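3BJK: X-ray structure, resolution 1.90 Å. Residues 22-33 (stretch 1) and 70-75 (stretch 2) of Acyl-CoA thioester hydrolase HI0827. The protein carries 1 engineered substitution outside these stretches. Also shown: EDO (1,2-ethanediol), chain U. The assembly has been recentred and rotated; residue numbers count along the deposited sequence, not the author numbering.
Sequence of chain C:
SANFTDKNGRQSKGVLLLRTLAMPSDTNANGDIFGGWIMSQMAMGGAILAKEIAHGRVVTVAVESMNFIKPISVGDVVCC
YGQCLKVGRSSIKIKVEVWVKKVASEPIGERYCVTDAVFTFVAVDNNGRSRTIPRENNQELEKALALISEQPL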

ATOM      1  N   ALA C  22       5.033  -9.027  11.018  1.00 31.66           N
ATOM      2  CA  ALA C  22       3.948  -9.382  10.115  1.00 30.75           C
ATOM      3  C   ALA C  22       2.673  -8.586  10.498  1.00 29.28           C
ATOM      4  O   ALA C  22       2.221  -8.579  11.655  1.00 29.74           O
ATOM      5  N   MET C  23       2.169  -7.851   9.511  1.00 28.25           N
ATOM      6  CA  MET C  23       1.021  -6.942   9.670  1.00 29.14           C
ATOM      7  C   MET C  23      -0.288  -7.416   8.975  1.00 28.23           C
ATOM      8  O   MET C  23      -0.211  -8.153   7.942  1.00 28.05           O
ATOM      9  N   PRO C  24      -1.469  -6.986   9.517  1.00 29.24           N
ATOM     10  CA  PRO C  24      -2.798  -7.315   8.925  1.00 29.58           C
ATOM     11  C   PRO C  24      -2.938  -7.004   7.410  1.00 28.96           C
ATOM     12  O   PRO C  24      -3.539  -7.774   6.704  1.00 27.25           O
ATOM     13  N   SER C  25      -2.329  -5.917   6.924  1.00 29.25           N
ATOM     14  CA  SER C  25      -2.456  -5.573   5.510  1.00 29.21           C
ATOM     15  C   SER C  25      -1.828  -6.629   4.605  1.00 29.35           C
ATOM     16  O   SER C  25      -2.121  -6.641   3.405  1.00 29.72           O
ATOM     17  N   ASP C  26      -0.948  -7.483   5.164  1.00 29.13           N
ATOM     18  CA  ASP C  26      -0.249  -8.488   4.361  1.00 29.80           C
ATOM     19  C   ASP C  26      -0.790  -9.882   4.479  1.00 28.41           C
ATOM     20  O   ASP C  26      -0.114 -10.830   4.155  1.00 28.67           O
ATOM     21  N   THR C  27      -2.064  -9.977   4.865  1.00 29.26           N
ATOM     22  CA  THR C  27      -2.707 -11.271   4.923  1.00 29.50           C
ATOM     23  C   THR C  27      -3.402 -11.691   3.629  1.00 30.55           C
ATOM     24  O   THR C  27      -3.704 -10.870   2.739  1.00 28.00           O
ATOM     25  N   ASN C  28      -3.698 -12.989   3.600  1.00 31.20           N
ATOM     26  CA  ASN C  28      -4.436 -13.616   2.529  1.00 31.65           C
ATOM     27  C   ASN C  28      -5.846 -13.920   3.042  1.00 32.65           C
ATOM     28  O   ASN C  28      -6.184 -13.575   4.174  1.00 31.63           O
ATOM     29  N   ALA C  29      -6.687 -14.526   2.196  1.00 34.34           N
ATOM     30  CA  ALA C  29      -8.091 -14.816   2.539  1.00 35.49           C
ATOM     31  C   ALA C  29      -8.222 -15.690   3.771  1.00 36.49           C
ATOM     32  O   ALA C  29      -9.214 -15.592   4.519  1.00 37.06           O
ATOM     33  N   ASN C  30      -7.231 -16.550   3.994  1.00 37.42           N
ATOM     34  CA  ASN C  30      -7.264 -17.460   5.140  1.00 38.08           C
ATOM     35  C   ASN C  30      -6.886 -16.779   6.428  1.00 36.88           C
ATOM     36  O   ASN C  30      -7.071 -17.343   7.492  1.00 38.12           O
ATOM     37  N   GLY C  31      -6.346 -15.576   6.350  1.00 35.61           N
ATOM     38  CA  GLY C  31      -5.901 -14.860   7.545  1.00 34.80           C
ATOM     39  C   GLY C  31      -4.425 -15.001   7.835  1.00 34.10           C
ATOM     40  O   GLY C  31      -3.901 -14.274   8.661  1.00 34.84           O
ATOM     41  N   ASP C  32      -3.744 -15.883   7.110  1.00 33.18           N
ATOM     42  CA  ASP C  32      -2.295 -16.017   7.241  1.00 32.95           C
ATOM     43  C   ASP C  32      -1.614 -14.948   6.417  1.00 32.47           C
ATOM     44  O   ASP C  32      -2.249 -14.329   5.557  1.00 30.63           O
ATOM     45  N   ILE C  33      -0.322 -14.746   6.642  1.00 33.28           N
ATOM     46  CA  ILE C  33       0.449 -13.849   5.737  1.00 32.58           C
ATOM     47  C   ILE C  33       0.522 -14.376   4.266  1.00 32.48           C
ATOM     48  O   ILE C  33       0.860 -15.511   4.010  1.00 30.90           O
ATOM     49  N   LYS C  70       5.789 -23.561   6.665  1.00 30.09           N
ATOM     50  CA  LYS C  70       4.823 -23.257   7.692  1.00 30.65           C
ATOM     51  C   LYS C  70       4.248 -21.889   7.405  1.00 28.86           C
ATOM     52  O   LYS C  70       4.932 -21.027   6.842  1.00 25.54           O
ATOM     53  N   PRO C  71       2.989 -21.669   7.797  1.00 28.14           N
ATOM     54  CA  PRO C  71       2.423 -20.340   7.634  1.00 29.45           C
ATOM     55  C   PRO C  71       2.988 -19.286   8.606  1.00 29.41           C
ATOM     56  O   PRO C  71       3.448 -19.626   9.701  1.00 29.23           O
ATOM     57  N   ILE C  72       2.931 -18.028   8.208  1.00 30.08           N
ATOM     58  CA  ILE C  72       3.233 -16.915   9.118  1.00 29.75           C
ATOM     59  C   ILE C  72       1.963 -16.262   9.606  1.00 29.54           C
ATOM     60  O   ILE C  72       1.011 -16.121   8.868  1.00 30.79           O
ATOM     61  N   SER C  73       1.927 -15.883  10.879  1.00 30.88           N
ATOM     62  CA  SER C  73       0.770 -15.248  11.474  1.00 30.41           C
ATOM     63  C   SER C  73       0.987 -13.747  11.659  1.00 29.47           C
ATOM     64  O   SER C  73       2.089 -13.284  11.898  1.00 28.44           O
ATOM     65  N   VAL C  74      -0.098 -13.006  11.629  1.00 29.22           N
ATOM     66  CA  VAL C  74      -0.072 -11.592  12.037  1.00 28.86           C
ATOM     67  C   VAL C  74       0.548 -11.433  13.439  1.00 27.88           C
ATOM     68  O   VAL C  74       0.180 -12.133  14.377  1.00 26.37           O
ATOM     69  N   GLY C  75       1.453 -10.479  13.580  1.00 27.74           N
ATOM     70  CA  GLY C  75       2.062 -10.237  14.880  1.00 27.85           C
ATOM     71  C   GLY C  75       3.347 -11.031  15.138  1.00 27.42           C
ATOM     72  O   GLY C  75       4.026 -10.733  16.121  1.00 27.86           O
TER

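The apolar centre of this contact is built from small and branched side chains: A22 and I33 from the first stretch, I72 and V74 from the second. A22 and I33 both send their CA-to-CB bonds toward the opposing backbone, whereas those of I72 and V74 leave sideways, yet their methyls still reach the first stretch. I33 takes the m, m rotamer, and its CG1 lies 3.7 Å from CG2 of I72. I72 is m, t. The same I72 CG2 methyl is 3.9 Å from CB of A22, so it is shared between two residues that lie far apart in the loop. A22 has no more than a methyl to offer, and the fit is already close: its CB stands 3.4 Å from the backbone O of S73.

V74, with chi1 at 174° (t), gives up more surface to the other stretch than any other residue here. Its two methyls reach different neighbours. CG1 meets CG of P24 at 3.8 Å, while CG2 lies 3.4 Å from CG2 of T27 and 4.3 Å from CD1 of I33. Proline thus serves as a rigid apolar wall, and threonine turns its methyl to the valine while its hydroxyl does other work: with chi1 at 52° (p), T27 OG1 donates to P24 O at 2.8 Å. M23, m at all three chi angles, points away and contributes almost nothing.

Backbone hydrogen bonds pin the packing at two places. I33 N donates to I72 O at 2.9 Å, almost perfectly straight, and G75 N donates to A22 O at 2.8 Å. A22, I33 and I72 supply both an apolar side chain and a peptide group; the fourth partner, G75, supplies its backbone alone. G75 has positive phi, and a CB at these backbone angles would jam against the carbonyl O of V74; G31 meets the same restriction within its own stretch.

Farther out, D32 (m) lays its CG 4.0 Å from CB of P71, a plain van der Waals contact; the carboxylate finds its polar partner within its own loop: N30 ND2 donates to D32 OD2 at 3.2 Å. The type I turn from N28 to G31 holds this loop in shape, with G31 N donating to N28 O at 3.0 Å. N28, chi1 64° (p), folds its OD1 back to accept weak bonds from N30 N and D32 N, each at 3.0 Å. S73 (m) points away from the contact.

Water completes the polar edge where direct peptide pairing stops. Water 2 accepts from I72 N and donates to I33 O, both at 2.8 Å, extending the direct bond between these residues. Water 1 accepts from V74 N at 2.8 Å and donates to G31 O at 3.1 Å. That carbonyl also receives O2 of the ethanediol at 2.7 Å, a probable crystallisation additive whose C1 sits 3.9 Å from CG2 of T27.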

ATOM      1  CB  ALA C  22       3.711 -10.856  10.109  1.00 30.54           C
ATOM      2  CB  MET C  23       1.412  -5.570   9.132  1.00 29.12           C
ATOM      3  CG  MET C  23       2.502  -4.786   9.911  1.00 33.02           C
ATOM      4  SD  MET C  23       2.136  -4.429  11.635  1.00 39.33           S
ATOM      5  CE  MET C  23       1.130  -2.916  11.604  1.00 40.34           C
ATOM      6  CB  PRO C  24      -3.779  -6.541   9.786  1.00 29.12           C
ATOM      7  CG  PRO C  24      -3.096  -6.436  11.099  1.00 29.67           C
ATOM      8  CD  PRO C  24      -1.651  -6.192  10.751  1.00 27.68           C
ATOM      9  CB  SER C  25      -1.829  -4.200   5.204  1.00 28.89           C
ATOM     10  OG  SER C  25      -0.481  -4.215   5.618  1.00 28.96           O
ATOM     11  CB  ASP C  26       1.244  -8.398   4.598  1.00 29.93           C
ATOM     12  CG  ASP C  26       1.744  -7.022   4.291  1.00 31.89           C
ATOM     13  OD1 ASP C  26       1.631  -6.562   3.102  1.00 36.81           O
ATOM     14  OD2 ASP C  26       2.186  -6.398   5.242  1.00 33.89           O
ATOM     15  CB  THR C  27      -3.778 -11.288   6.019  1.00 28.37           C
ATOM     16  OG1 THR C  27      -4.658 -10.180   5.856  1.00 28.93           O
ATOM     17  CG2 THR C  27      -3.080 -11.179   7.384  1.00 29.30           C
ATOM     18  CB  ASN C  28      -3.658 -14.862   2.052  1.00 31.63           C
ATOM     19  CG  ASN C  28      -3.533 -15.965   3.152  1.00 31.69           C
ATOM     20  OD1 ASN C  28      -4.269 -15.964   4.128  1.00 32.77           O
ATOM     21  ND2 ASN C  28      -2.581 -16.923   2.954  1.00 31.79           N
ATOM     22  CB  ALA C  29      -8.808 -15.485   1.358  1.00 35.99           C
ATOM     23  CB  ASN C  30      -6.352 -18.693   4.923  1.00 38.80           C
ATOM     24  CG  ASN C  30      -6.809 -19.884   5.751  1.00 44.23           C
ATOM     25  OD1 ASN C  30      -7.934 -20.366   5.579  1.00 48.66           O
ATOM     26  ND2 ASN C  30      -5.957 -20.342   6.686  1.00 48.84           N
ATOM     27  CB  ASP C  32      -1.830 -17.382   6.748  1.00 33.14           C
ATOM     28  CG  ASP C  32      -2.447 -18.526   7.522  1.00 35.69           C
ATOM     29  OD1 ASP C  32      -2.482 -18.465   8.753  1.00 38.22           O
ATOM     30  OD2 ASP C  32      -2.889 -19.486   6.877  1.00 37.83           O
ATOM     31  CB  ILE C  33       1.861 -13.509   6.336  1.00 34.16           C
ATOM     32  CG1 ILE C  33       1.719 -12.690   7.656  1.00 33.53           C
ATOM     33  CG2 ILE C  33       2.767 -12.797   5.343  1.00 34.25           C
ATOM     34  CD1 ILE C  33       1.058 -11.258   7.585  1.00 35.55           C
ATOM     35  CB  LYS C  70       5.475 -23.324   9.100  1.00 30.67           C
ATOM     36  CG  LYS C  70       6.026 -24.727   9.514  1.00 32.96           C
ATOM     37  CD  LYS C  70       7.240 -24.573  10.544  1.00 35.39           C
ATOM     38  CE  LYS C  70       8.239 -25.834  10.783  1.00 39.00           C
ATOM     39  NZ  LYS C  70       9.761 -25.574  10.394  1.00 36.95           N
ATOM     40  CB  PRO C  71       0.933 -20.559   7.880  1.00 28.73           C
ATOM     41  CG  PRO C  71       0.831 -21.753   8.698  1.00 30.01           C
ATOM     42  CD  PRO C  71       2.031 -22.619   8.391  1.00 29.03           C
ATOM     43  CB  ILE C  72       4.148 -15.828   8.415  1.00 29.25           C
ATOM     44  CG1 ILE C  72       5.470 -16.420   7.996  1.00 30.75           C
ATOM     45  CG2 ILE C  72       4.368 -14.621   9.342  1.00 28.75           C
ATOM     46  CD1 ILE C  72       6.330 -15.509   7.244  1.00 30.92           C
ATOM     47  CB  SER C  73       0.454 -15.848  12.836  1.00 31.48           C
ATOM     48  OG  SER C  73       0.038 -17.187  12.662  1.00 33.11           O
ATOM     49  CB  VAL C  74      -1.503 -10.962  12.012  1.00 28.94           C
ATOM     50  CG1 VAL C  74      -1.499  -9.559  12.581  1.00 30.04           C
ATOM     51  CG2 VAL C  74      -2.012 -10.932  10.596  1.00 29.18           C
TER
HETATM   52  C1  EDO U 157      -5.772 -10.365  10.109  1.00 50.41           C
HETATM   53  O1  EDO U 157      -5.478  -9.689  11.346  1.00 51.48           O
HETATM   54  C2  EDO U 157      -6.326 -11.770  10.375  1.00 50.72           C
HETATM   55  O2  EDO U 157      -5.305 -12.768  10.364  1.00 48.30           O
HETATM   56  O   HOH W   1      -2.522 -14.446  11.384  1.00 29.99           O
HETATM   57  O   HOH W   2       1.845 -17.523   5.640  1.00 21.28           O